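Local atomic coordinates of high affinity transport system protein p37 (Mycoplasma hyorhinis, PDB entry 3EKI), a protein that binds thiamine diphosphate outside the cell membrane as the lipoprotein component of a high-affinity transport system, probably delivering the cofactor for uptake. Residues S257-K260 / L261-I265; F306-E309 / G310-A313; I365-K369 / N370-T374. All coordinates share one frame; numbering follows the deposited sequence.

Interaction 1 of 3, residues S257-K260 / L261-I265. With TPP (thiamine diphosphate), chain B.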
ATOM      1  N   SER A 257      -4.923  -4.907  -1.522  1.00  6.15           N
ATOM      2  CA  SER A 257      -3.949  -5.785  -0.886  1.00  6.74           C
ATOM      3  C   SER A 257      -4.501  -6.571   0.300  1.00  8.59           C
ATOM      4  O   SER A 257      -3.745  -7.423   0.819  1.00  9.27           O
ATOM      5  CB  SER A 257      -2.714  -5.016  -0.420  1.00  5.66           C
ATOM      6  OG  SER A 257      -3.006  -4.083   0.591  1.00  6.81           O
ATOM      7  N   LYS A 258      -5.703  -6.330   0.761  1.00  5.25           N
ATOM      8  CA  LYS A 258      -6.303  -7.094   1.864  1.00  5.28           C
ATOM      9  C   LYS A 258      -7.592  -7.770   1.434  1.00  6.25           C
ATOM     10  O   LYS A 258      -8.359  -8.297   2.247  1.00  9.12           O
ATOM     11  CB  LYS A 258      -6.481  -6.203   3.093  1.00  8.91           C
ATOM     12  CG  LYS A 258      -5.132  -5.748   3.641  1.00 12.40           C
ATOM     13  CD  LYS A 258      -5.259  -4.519   4.528  1.00 13.80           C
ATOM     14  CE  LYS A 258      -5.447  -3.269   3.696  1.00 14.21           C
ATOM     15  NZ  LYS A 258      -4.137  -2.709   3.304  1.00 23.49           N
ATOM     16  N   PHE A 259      -7.805  -7.799   0.125  1.00  8.30           N
ATOM     17  CA  PHE A 259      -9.015  -8.437  -0.403  1.00  7.50           C
ATOM     18  C   PHE A 259      -8.911  -8.840  -1.876  1.00  8.09           C
ATOM     19  O   PHE A 259      -8.825  -9.986  -2.185  1.00  7.30           O
ATOM     20  CB  PHE A 259     -10.288  -7.583  -0.178  1.00  5.52           C
ATOM     21  CG  PHE A 259     -11.570  -8.376  -0.238  1.00  9.42           C
ATOM     22  CD1 PHE A 259     -12.117  -8.698  -1.432  1.00 13.77           C
ATOM     23  CD2 PHE A 259     -12.161  -8.848   0.888  1.00 11.79           C
ATOM     24  CE1 PHE A 259     -13.272  -9.440  -1.503  1.00 15.50           C
ATOM     25  CE2 PHE A 259     -13.269  -9.558   0.824  1.00 17.59           C
ATOM     26  CZ  PHE A 259     -13.831  -9.855  -0.396  1.00 15.49           C
ATOM     27  N   LYS A 260      -8.906  -7.899  -2.799  1.00  4.84           N
ATOM     28  CA  LYS A 260      -9.040  -8.213  -4.207  1.00  6.69           C
ATOM     29  C   LYS A 260      -7.829  -8.935  -4.777  1.00  6.95           C
ATOM     30  O   LYS A 260      -8.014  -9.870  -5.569  1.00  8.19           O
ATOM     31  CB  LYS A 260      -9.335  -6.938  -5.036  1.00  5.90           C
ATOM     32  CG  LYS A 260     -10.623  -6.264  -4.626  1.00 12.49           C
ATOM     33  CD  LYS A 260     -10.814  -4.916  -5.308  1.00 25.38           C
ATOM     34  CE  LYS A 260     -12.242  -4.731  -5.797  1.00 38.58           C
ATOM     35  NZ  LYS A 260     -13.064  -3.978  -4.806  1.00 54.80           N
ATOM     36  N   LEU A 261      -6.601  -8.581  -4.433  1.00  6.84           N
ATOM     37  CA  LEU A 261      -5.456  -9.265  -5.041  1.00  7.76           C
ATOM     38  C   LEU A 261      -5.411 -10.722  -4.598  1.00  6.83           C
ATOM     39  O   LEU A 261      -5.032 -11.582  -5.394  1.00  7.78           O
ATOM     40  CB  LEU A 261      -4.142  -8.562  -4.709  1.00  8.29           C
ATOM     41  CG  LEU A 261      -4.010  -7.201  -5.402  1.00 10.55           C
ATOM     42  CD1 LEU A 261      -2.856  -6.416  -4.787  1.00 11.41           C
ATOM     43  CD2 LEU A 261      -3.798  -7.378  -6.891  1.00  9.30           C
ATOM     44  N   GLU A 262      -5.757 -10.970  -3.344  1.00  7.29           N
ATOM     45  CA  GLU A 262      -5.774 -12.349  -2.839  1.00  6.88           C
ATOM     46  C   GLU A 262      -6.945 -13.123  -3.444  1.00 11.31           C
ATOM     47  O   GLU A 262      -6.792 -14.306  -3.750  1.00  7.73           O
ATOM     48  CB  GLU A 262      -5.834 -12.369  -1.307  1.00  7.06           C
ATOM     49  CG  GLU A 262      -4.592 -11.828  -0.637  1.00  8.44           C
ATOM     50  CD  GLU A 262      -4.526 -10.332  -0.408  1.00  9.76           C
ATOM     51  OE1 GLU A 262      -5.441  -9.605  -0.844  1.00  7.54           O
ATOM     52  OE2 GLU A 262      -3.536  -9.918   0.242  1.00  8.81           O
ATOM     53  N   GLU A 263      -8.106 -12.463  -3.576  1.00  7.45           N
ATOM     54  CA  GLU A 263      -9.231 -13.106  -4.256  1.00  8.09           C
ATOM     55  C   GLU A 263      -8.820 -13.620  -5.621  1.00  6.76           C
ATOM     56  O   GLU A 263      -9.130 -14.749  -6.027  1.00  8.71           O
ATOM     57  CB  GLU A 263     -10.406 -12.130  -4.388  1.00 10.26           C
ATOM     58  CG  GLU A 263     -11.517 -12.584  -5.343  1.00  8.06           C
ATOM     59  CD  GLU A 263     -12.639 -11.578  -5.311  1.00 13.36           C
ATOM     60  OE1 GLU A 263     -13.796 -11.914  -5.046  1.00 17.90           O
ATOM     61  OE2 GLU A 263     -12.347 -10.375  -5.551  1.00 19.32           O
ATOM     62  N   THR A 264      -8.096 -12.821  -6.411  1.00  6.96           N
ATOM     63  CA  THR A 264      -7.601 -13.231  -7.712  1.00  7.79           C
ATOM     64  C   THR A 264      -6.706 -14.471  -7.633  1.00  8.40           C
ATOM     65  O   THR A 264      -6.880 -15.405  -8.428  1.00  8.34           O
ATOM     66  CB  THR A 264      -6.786 -12.093  -8.372  1.00 11.02           C
ATOM     67  OG1 THR A 264      -7.673 -10.994  -8.623  1.00 10.35           O
ATOM     68  CG2 THR A 264      -6.228 -12.491  -9.722  1.00  8.32           C
ATOM     69  N   ILE A 265      -5.756 -14.493  -6.697  1.00  7.31           N
ATOM     70  CA  ILE A 265      -4.908 -15.689  -6.573  1.00  7.76           C
ATOM     71  C   ILE A 265      -5.717 -16.957  -6.254  1.00  7.58           C
ATOM     72  O   ILE A 265      -5.481 -18.012  -6.850  1.00  7.66           O
ATOM     73  CB  ILE A 265      -3.843 -15.449  -5.494  1.00  7.99           C
ATOM     74  CG1 ILE A 265      -2.848 -14.325  -5.851  1.00  9.77           C
ATOM     75  CG2 ILE A 265      -3.074 -16.713  -5.178  1.00  7.99           C
ATOM     76  CD1 ILE A 265      -2.215 -14.456  -7.221  1.00  7.92           C
TER
HETATM   77  N1' TPP B 551       5.656   1.518   4.630  1.00 14.65           N
HETATM   78  C2' TPP B 551       5.476   2.343   5.691  1.00 11.40           C
HETATM   79  CM2 TPP B 551       6.707   2.978   6.346  1.00 16.89           C
HETATM   80  N3' TPP B 551       4.241   2.611   6.151  1.00 17.19           N
HETATM   81  C4' TPP B 551       3.162   2.123   5.484  1.00 28.05           C
HETATM   82  N4' TPP B 551       1.945   2.472   5.908  1.00 35.76           N
HETATM   83  C5' TPP B 551       3.325   1.221   4.423  1.00 14.42           C
HETATM   84  C6' TPP B 551       4.625   0.935   4.024  1.00 12.48           C
HETATM   85  C7' TPP B 551       2.180   0.538   3.660  1.00 15.52           C
HETATM   86  N3  TPP B 551       1.649   1.273   2.498  1.00 24.69           N
HETATM   87  C2  TPP B 551       1.617   2.600   2.382  1.00 26.24           C
HETATM   88  S1  TPP B 551       0.935   3.031   0.831  1.00 13.23           S
HETATM   89  C5  TPP B 551       0.684   1.357   0.400  1.00  9.96           C
HETATM   90  C4  TPP B 551       1.034   0.585   1.491  1.00 11.34           C
HETATM   91  CM4 TPP B 551       1.152  -0.952   1.394  1.00 10.55           C
HETATM   92  C6  TPP B 551       0.003   0.890  -0.891  1.00  9.24           C
HETATM   93  C7  TPP B 551      -1.512   1.097  -0.805  1.00  7.67           C
HETATM   94  O7  TPP B 551      -2.041   0.257   0.242  1.00 10.59           O
HETATM   95  PA  TPP B 551      -3.410   0.511   1.010  1.00 11.24           P
HETATM   96  O1A TPP B 551      -3.441  -0.359   2.210  1.00 12.87           O
HETATM   97  O2A TPP B 551      -3.590   1.977   1.287  1.00 14.10           O
HETATM   98  O3A TPP B 551      -4.584   0.193   0.005  1.00  7.56           O
HETATM   99  PB  TPP B 551      -5.261  -1.241  -0.252  1.00  8.38           P
HETATM  100  O1B TPP B 551      -4.246  -2.194  -0.803  1.00  7.46           O
HETATM  101  O2B TPP B 551      -6.405  -0.924  -1.295  1.00  9.80           O
HETATM  102  O3B TPP B 551      -5.971  -1.746   1.076  1.00  9.52           O
HETATM  103  O   HOH W   1     -10.291  -9.685  -7.435  1.00 16.45           O

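Interaction 2 of 3, residues F306-E309 / G310-A313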
ATOM      1  N   PHE A 306      -5.221 -12.347   4.930  1.00  4.94           N
ATOM      2  CA  PHE A 306      -4.690 -11.501   3.875  1.00  6.23           C
ATOM      3  C   PHE A 306      -3.991 -10.277   4.461  1.00  6.47           C
ATOM      4  O   PHE A 306      -4.500  -9.745   5.446  1.00  6.98           O
ATOM      5  CB  PHE A 306      -5.823 -11.021   2.981  1.00  7.59           C
ATOM      6  CG  PHE A 306      -6.678 -12.074   2.316  1.00  5.65           C
ATOM      7  CD1 PHE A 306      -6.227 -13.386   2.203  1.00  6.94           C
ATOM      8  CD2 PHE A 306      -7.913 -11.727   1.786  1.00  4.37           C
ATOM      9  CE1 PHE A 306      -7.034 -14.326   1.578  1.00  6.79           C
ATOM     10  CE2 PHE A 306      -8.709 -12.673   1.195  1.00  7.59           C
ATOM     11  CZ  PHE A 306      -8.255 -13.972   1.063  1.00  6.77           C
ATOM     12  N   SER A 307      -2.887  -9.876   3.828  1.00  8.34           N
ATOM     13  CA  SER A 307      -2.283  -8.601   4.211  1.00  8.40           C
ATOM     14  C   SER A 307      -1.452  -8.056   3.077  1.00  7.38           C
ATOM     15  O   SER A 307      -1.198  -8.700   2.058  1.00  6.38           O
ATOM     16  CB  SER A 307      -1.400  -8.749   5.448  1.00  7.59           C
ATOM     17  OG  SER A 307      -0.158  -9.310   5.071  1.00 10.97           O
ATOM     18  N   GLU A 308      -0.999  -6.805   3.277  1.00  6.20           N
ATOM     19  CA  GLU A 308       0.043  -6.284   2.424  1.00  5.23           C
ATOM     20  C   GLU A 308       1.280  -7.167   2.523  1.00  6.17           C
ATOM     21  O   GLU A 308       1.613  -7.605   3.623  1.00  7.12           O
ATOM     22  CB  GLU A 308       0.419  -4.865   2.883  1.00  8.92           C
ATOM     23  CG  GLU A 308      -0.720  -3.892   3.073  1.00 10.32           C
ATOM     24  CD  GLU A 308      -1.292  -3.871   4.467  1.00 17.99           C
ATOM     25  OE1 GLU A 308      -1.845  -2.800   4.841  1.00 15.85           O
ATOM     26  OE2 GLU A 308      -1.204  -4.892   5.194  1.00 12.80           O
ATOM     27  N   GLU A 309       1.936  -7.395   1.408  1.00  7.29           N
ATOM     28  CA  GLU A 309       3.228  -8.074   1.441  1.00  5.58           C
ATOM     29  C   GLU A 309       4.145  -7.352   2.421  1.00  6.47           C
ATOM     30  O   GLU A 309       4.339  -6.142   2.377  1.00  7.44           O
ATOM     31  CB  GLU A 309       3.848  -8.150   0.062  1.00  6.96           C
ATOM     32  CG  GLU A 309       5.226  -8.799   0.088  1.00  9.05           C
ATOM     33  CD  GLU A 309       5.938  -8.782  -1.240  1.00 20.26           C
ATOM     34  OE1 GLU A 309       6.211  -7.685  -1.791  1.00 14.18           O
ATOM     35  OE2 GLU A 309       6.247  -9.892  -1.723  1.00 15.57           O
ATOM     36  N   GLY A 310       4.749  -8.110   3.329  1.00  9.54           N
ATOM     37  CA  GLY A 310       5.745  -7.574   4.232  1.00 10.17           C
ATOM     38  C   GLY A 310       5.265  -6.550   5.231  1.00 11.06           C
ATOM     39  O   GLY A 310       6.098  -5.748   5.676  1.00 10.02           O
ATOM     40  N   SER A 311       3.992  -6.574   5.610  1.00  6.44           N
ATOM     41  CA  SER A 311       3.439  -5.628   6.570  1.00  8.38           C
ATOM     42  C   SER A 311       4.202  -5.654   7.886  1.00 12.16           C
ATOM     43  O   SER A 311       4.253  -4.662   8.613  1.00 10.06           O
ATOM     44  CB  SER A 311       1.957  -5.935   6.778  1.00 10.49           C
ATOM     45  OG  SER A 311       1.702  -7.256   7.156  1.00 11.98           O
ATOM     46  N   PHE A 312       4.843  -6.781   8.217  1.00  9.99           N
ATOM     47  CA  PHE A 312       5.629  -6.860   9.451  1.00  8.47           C
ATOM     48  C   PHE A 312       6.789  -5.870   9.438  1.00 10.06           C
ATOM     49  O   PHE A 312       7.322  -5.441  10.459  1.00 11.41           O
ATOM     50  CB  PHE A 312       6.113  -8.300   9.662  1.00  9.35           C
ATOM     51  CG  PHE A 312       6.801  -8.913   8.466  1.00  9.20           C
ATOM     52  CD1 PHE A 312       8.128  -8.600   8.175  1.00  6.73           C
ATOM     53  CD2 PHE A 312       6.147  -9.812   7.622  1.00  6.45           C
ATOM     54  CE1 PHE A 312       8.774  -9.141   7.090  1.00 10.46           C
ATOM     55  CE2 PHE A 312       6.797 -10.340   6.526  1.00  9.92           C
ATOM     56  CZ  PHE A 312       8.104 -10.008   6.242  1.00 10.92           C
ATOM     57  N   ALA A 313       7.228  -5.468   8.252  1.00  9.08           N
ATOM     58  CA  ALA A 313       8.377  -4.588   8.090  1.00  9.90           C
ATOM     59  C   ALA A 313       8.106  -3.194   8.645  1.00  9.83           C
ATOM     60  O   ALA A 313       9.101  -2.545   9.012  1.00 15.17           O
ATOM     61  CB  ALA A 313       8.799  -4.477   6.637  1.00 14.87           C
TER

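Interaction 3 of 3, residues I365-K369 / N370-T374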
ATOM      1  N   ILE A 365       9.699  15.089  -6.785  1.00  8.16           N
ATOM      2  CA  ILE A 365      10.854  14.369  -7.313  1.00  6.86           C
ATOM      3  C   ILE A 365      12.145  14.957  -6.772  1.00 13.55           C
ATOM      4  O   ILE A 365      13.050  14.264  -6.278  1.00 13.14           O
ATOM      5  CB  ILE A 365      10.818  14.359  -8.849  1.00 10.11           C
ATOM      6  CG1 ILE A 365       9.653  13.539  -9.400  1.00 11.18           C
ATOM      7  CG2 ILE A 365      12.134  13.872  -9.423  1.00 13.55           C
ATOM      8  CD1 ILE A 365       9.358  13.678 -10.878  1.00 14.84           C
ATOM      9  N   ASN A 366      12.235  16.293  -6.864  1.00  8.94           N
ATOM     10  CA  ASN A 366      13.469  16.950  -6.433  1.00 13.08           C
ATOM     11  C   ASN A 366      13.637  16.899  -4.926  1.00 10.62           C
ATOM     12  O   ASN A 366      14.786  16.805  -4.465  1.00 16.13           O
ATOM     13  CB  ASN A 366      13.517  18.406  -6.953  1.00 11.28           C
ATOM     14  CG  ASN A 366      13.628  18.523  -8.441  1.00 14.82           C
ATOM     15  OD1 ASN A 366      13.753  17.588  -9.229  1.00 14.61           O
ATOM     16  ND2 ASN A 366      13.593  19.768  -8.929  1.00 15.98           N
ATOM     17  N   LEU A 367      12.582  16.949  -4.124  1.00  9.72           N
ATOM     18  CA  LEU A 367      12.645  16.861  -2.678  1.00 10.46           C
ATOM     19  C   LEU A 367      13.176  15.470  -2.271  1.00 14.55           C
ATOM     20  O   LEU A 367      13.941  15.374  -1.312  1.00 17.12           O
ATOM     21  CB  LEU A 367      11.318  17.090  -1.961  1.00 15.15           C
ATOM     22  CG  LEU A 367      10.787  18.525  -1.866  1.00 23.02           C
ATOM     23  CD1 LEU A 367       9.445  18.509  -1.144  1.00 17.24           C
ATOM     24  CD2 LEU A 367      11.760  19.465  -1.169  1.00 19.06           C
ATOM     25  N   ALA A 368      12.735  14.452  -2.984  1.00  9.62           N
ATOM     26  CA  ALA A 368      13.206  13.090  -2.699  1.00 15.03           C
ATOM     27  C   ALA A 368      14.685  13.005  -3.031  1.00 14.76           C
ATOM     28  O   ALA A 368      15.533  12.489  -2.294  1.00 19.01           O
ATOM     29  CB  ALA A 368      12.400  12.047  -3.469  1.00 16.05           C
ATOM     30  N   LYS A 369      15.050  13.550  -4.183  1.00 14.98           N
ATOM     31  CA  LYS A 369      16.450  13.493  -4.601  1.00 19.45           C
ATOM     32  C   LYS A 369      17.364  14.168  -3.586  1.00 22.14           C
ATOM     33  O   LYS A 369      18.420  13.612  -3.267  1.00 28.49           O
ATOM     34  CB  LYS A 369      16.622  14.129  -5.971  1.00 22.01           C
ATOM     35  CG  LYS A 369      18.049  14.208  -6.500  1.00 29.93           C
ATOM     36  CD  LYS A 369      18.036  14.635  -7.962  1.00 41.98           C
ATOM     37  CE  LYS A 369      18.614  16.035  -8.137  1.00 57.30           C
ATOM     38  NZ  LYS A 369      19.162  16.237  -9.510  1.00 79.20           N
ATOM     39  N   ASN A 370      16.984  15.332  -3.100  1.00 23.51           N
ATOM     40  CA  ASN A 370      17.814  16.122  -2.186  1.00 25.99           C
ATOM     41  C   ASN A 370      17.585  15.783  -0.726  1.00 25.22           C
ATOM     42  O   ASN A 370      18.046  16.476   0.181  1.00 30.35           O
ATOM     43  CB  ASN A 370      17.556  17.624  -2.430  1.00 21.84           C
ATOM     44  CG  ASN A 370      18.057  17.986  -3.818  1.00 26.91           C
ATOM     45  OD1 ASN A 370      19.142  17.531  -4.188  1.00 36.90           O
ATOM     46  ND2 ASN A 370      17.283  18.770  -4.548  1.00 33.15           N
ATOM     47  N   LYS A 371      16.856  14.694  -0.488  1.00 21.30           N
ATOM     48  CA  LYS A 371      16.565  14.193   0.838  1.00 21.61           C
ATOM     49  C   LYS A 371      15.919  15.216   1.747  1.00 20.65           C
ATOM     50  O   LYS A 371      16.221  15.336   2.931  1.00 23.83           O
ATOM     51  CB  LYS A 371      17.848  13.657   1.489  1.00 40.49           C
ATOM     52  CG  LYS A 371      18.170  12.222   1.108  1.00 45.39           C
ATOM     53  CD  LYS A 371      17.834  11.865  -0.331  1.00 43.84           C
ATOM     54  CE  LYS A 371      18.113  10.394  -0.606  1.00 44.39           C
ATOM     55  NZ  LYS A 371      17.250   9.508   0.228  1.00 39.24           N
ATOM     56  N   GLN A 372      14.977  15.961   1.185  1.00 18.28           N
ATOM     57  CA  GLN A 372      14.238  16.971   1.920  1.00 19.27           C
ATOM     58  C   GLN A 372      12.803  16.530   2.134  1.00 16.70           C
ATOM     59  O   GLN A 372      11.982  17.269   2.675  1.00 18.53           O
ATOM     60  CB  GLN A 372      14.240  18.315   1.171  1.00 21.13           C
ATOM     61  CG  GLN A 372      15.615  18.898   0.927  1.00 27.75           C
ATOM     62  CD  GLN A 372      15.569  20.155   0.072  1.00 34.75           C
ATOM     63  OE1 GLN A 372      14.492  20.672  -0.219  1.00 32.86           O
ATOM     64  NE2 GLN A 372      16.735  20.637  -0.331  1.00 35.38           N
ATOM     65  N   ASP A 373      12.470  15.304   1.717  1.00 13.24           N
ATOM     66  CA  ASP A 373      11.099  14.870   1.928  1.00 16.26           C
ATOM     67  C   ASP A 373      10.951  14.215   3.289  1.00 19.60           C
ATOM     68  O   ASP A 373      11.331  13.056   3.450  1.00 17.19           O
ATOM     69  CB  ASP A 373      10.680  13.873   0.843  1.00 13.83           C
ATOM     70  CG  ASP A 373       9.242  13.427   0.995  1.00 13.60           C
ATOM     71  OD1 ASP A 373       8.529  13.925   1.869  1.00 11.65           O
ATOM     72  OD2 ASP A 373       8.816  12.527   0.233  1.00 15.03           O
ATOM     73  N   THR A 374      10.412  14.969   4.237  1.00 17.16           N
ATOM     74  CA  THR A 374      10.241  14.477   5.588  1.00 17.64           C
ATOM     75  C   THR A 374       8.931  13.737   5.749  1.00 14.24           C
ATOM     76  O   THR A 374       8.673  13.139   6.787  1.00 18.03           O
ATOM     77  CB  THR A 374      10.264  15.643   6.614  1.00 22.80           C
ATOM     78  OG1 THR A 374       9.469  16.724   6.127  1.00 23.49           O
ATOM     79  CG2 THR A 374      11.672  16.183   6.766  1.00 28.29           C
TER

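Interaction 1 of 3, residues S257-K260 / L261-I265
Glu262 folds its carboxylate back over the preceding turn, against the carbonyl of Ser257, in the first turns of helix 256-269, whose N-terminal end grips the diphosphate of thiamine diphosphate in this periplasmic-binding-protein-like fold. The bend is at chi2 (87°), which turns the chain back along the helix until OE2 lies 2.6 Å from Ser257 O; OE2 also takes a weak hydrogen bond from Met218 N. At the ligand, Ser257 offers both its backbone N and its OG to O1B. Lys258 reaches over from the next position, its chain bent at chi3 and chi4, and sets NZ 2.7 Å from O1A, with a weak bond to O3B and an ordinary hydrogen bond to Ser257 OG. One ammonium group thus bridges the two phosphates, firmly at O1A and weakly at O3B. Further along, Phe259 O receives Glu263 N at 2.9 Å, and Lys260 O receives Thr264 N. Leu261 CD1 rests 4.1 Å from Ser257 CA on the flank that also meets Ala401 and Ile402. While Glu263 OE1 accepts from Leu277 N, a single water donates to both Glu263 OE2 and Lys260 O, 2.9 Å from each.

Interaction 2 of 3, residues F306-E309 / G310-A313
Ser307 and Ser311 turn their CB atoms toward one another across a tight turn, and their hydroxyls come within 3.5 Å, OG to OG. Glu308 O lies between Ser307 OG and Ser311 N and accepts from both, at 2.9 Å from Ser307 OG and 3.3 Å from Ser311 N, each donor well out of the carbonyl plane, on opposite faces. The chi1 of Ser307 (79°) swings its hydroxyl between backbone N and carbonyl carbon, close to the next residue's O; Trp220 NE1 is also hydrogen-bonded to Ser307 OG. Glu308 bends at chi2 and passes beside Ser311, OE2 3.7 Å from Ser311 CB, while OE1 has Lys258 as its partner. Glu309 extends a different way, toward Ile174 and Ile178 of helix 170-184. Gly310 has positive phi, a conformation that favours glycine, and its CA sits 3.7 Å above one face of the Phe312 ring, offset toward the rim. Ala313 N then bonds Gly310 O, starting the 3-10 segment. At the heart of the arrangement is a type II beta turn from Glu308 to Ser311, with Gly310 at its third position, at the end of strand 304-308, where Glu308 lines the thiamine diphosphate pocket.

Interaction 3 of 3, residues I365-K369 / N370-T374
A Schellman motif ends helix 354-369, with Lys371 as its C-prime residue, in the left-handed conformation (phi 55°). Two bonds define it: Gln372 N reaches back to Leu367 O at 2.8 Å, in the carbonyl plane, and Lys371 N reaches Ala368 O at 3.1 Å from well above that carbonyl's plane. Just before it, Asn370 N makes an i to i+4 bond to Asn366 O. Leu367 and Gln372 cross at about a right angle, and Leu367 CD2 comes 3.1 Å from Gln372 OE1 and 3.6 Å from Gln372 CB, so the aliphatic base and the amide oxygen of the glutamine both lie against the leucine methyl. Phe76 of helix 64-85 packs on the same leucine. Lys371 bends at chi2 (37°), which curls the chain back over the helix end and sets CD 3.1 Å from Ala368 O. Lys369 and Asn370 run side by side, pointing the same way. Past the turn, Asp373 brings its CB 4.3 Å from Leu367 CB; its OD2 is bonded to Tyr384 OH in strand 383-386, while OD1 accepts two backbone N-H groups, those of Tyr375 and Gly376. Asn366 bonds Gln362 and, in helix 64-85, Glu79. The carbonyls of Asn366, Leu367 and Ala368 at the helix terminus are therefore each satisfied by a backbone N-H of the residues that follow, and the packing of Leu367 on Gln372 closes the helix end.

Along the chain the three contacts come in series. Interactions 1 and 2 have centres 13 Å apart and touch: helix 256-269 packs against strand 304-308 of the mixed five-stranded sheet, and the salt bridge from Lys258 NZ to Glu308 OE1 (2.8 Å) joins the diphosphate-binding end of the helix to the turn that follows the strand. Together they form part of one wall of the thiamine diphosphate pocket. Interaction 3 lies across the chain's centre from interaction 1, about 33 Å between centres, and about 26 Å from interaction 2. It finishes helix 354-369 at the surface, beside helix 64-85 and strand 383-386, and takes no direct part in holding the ligand.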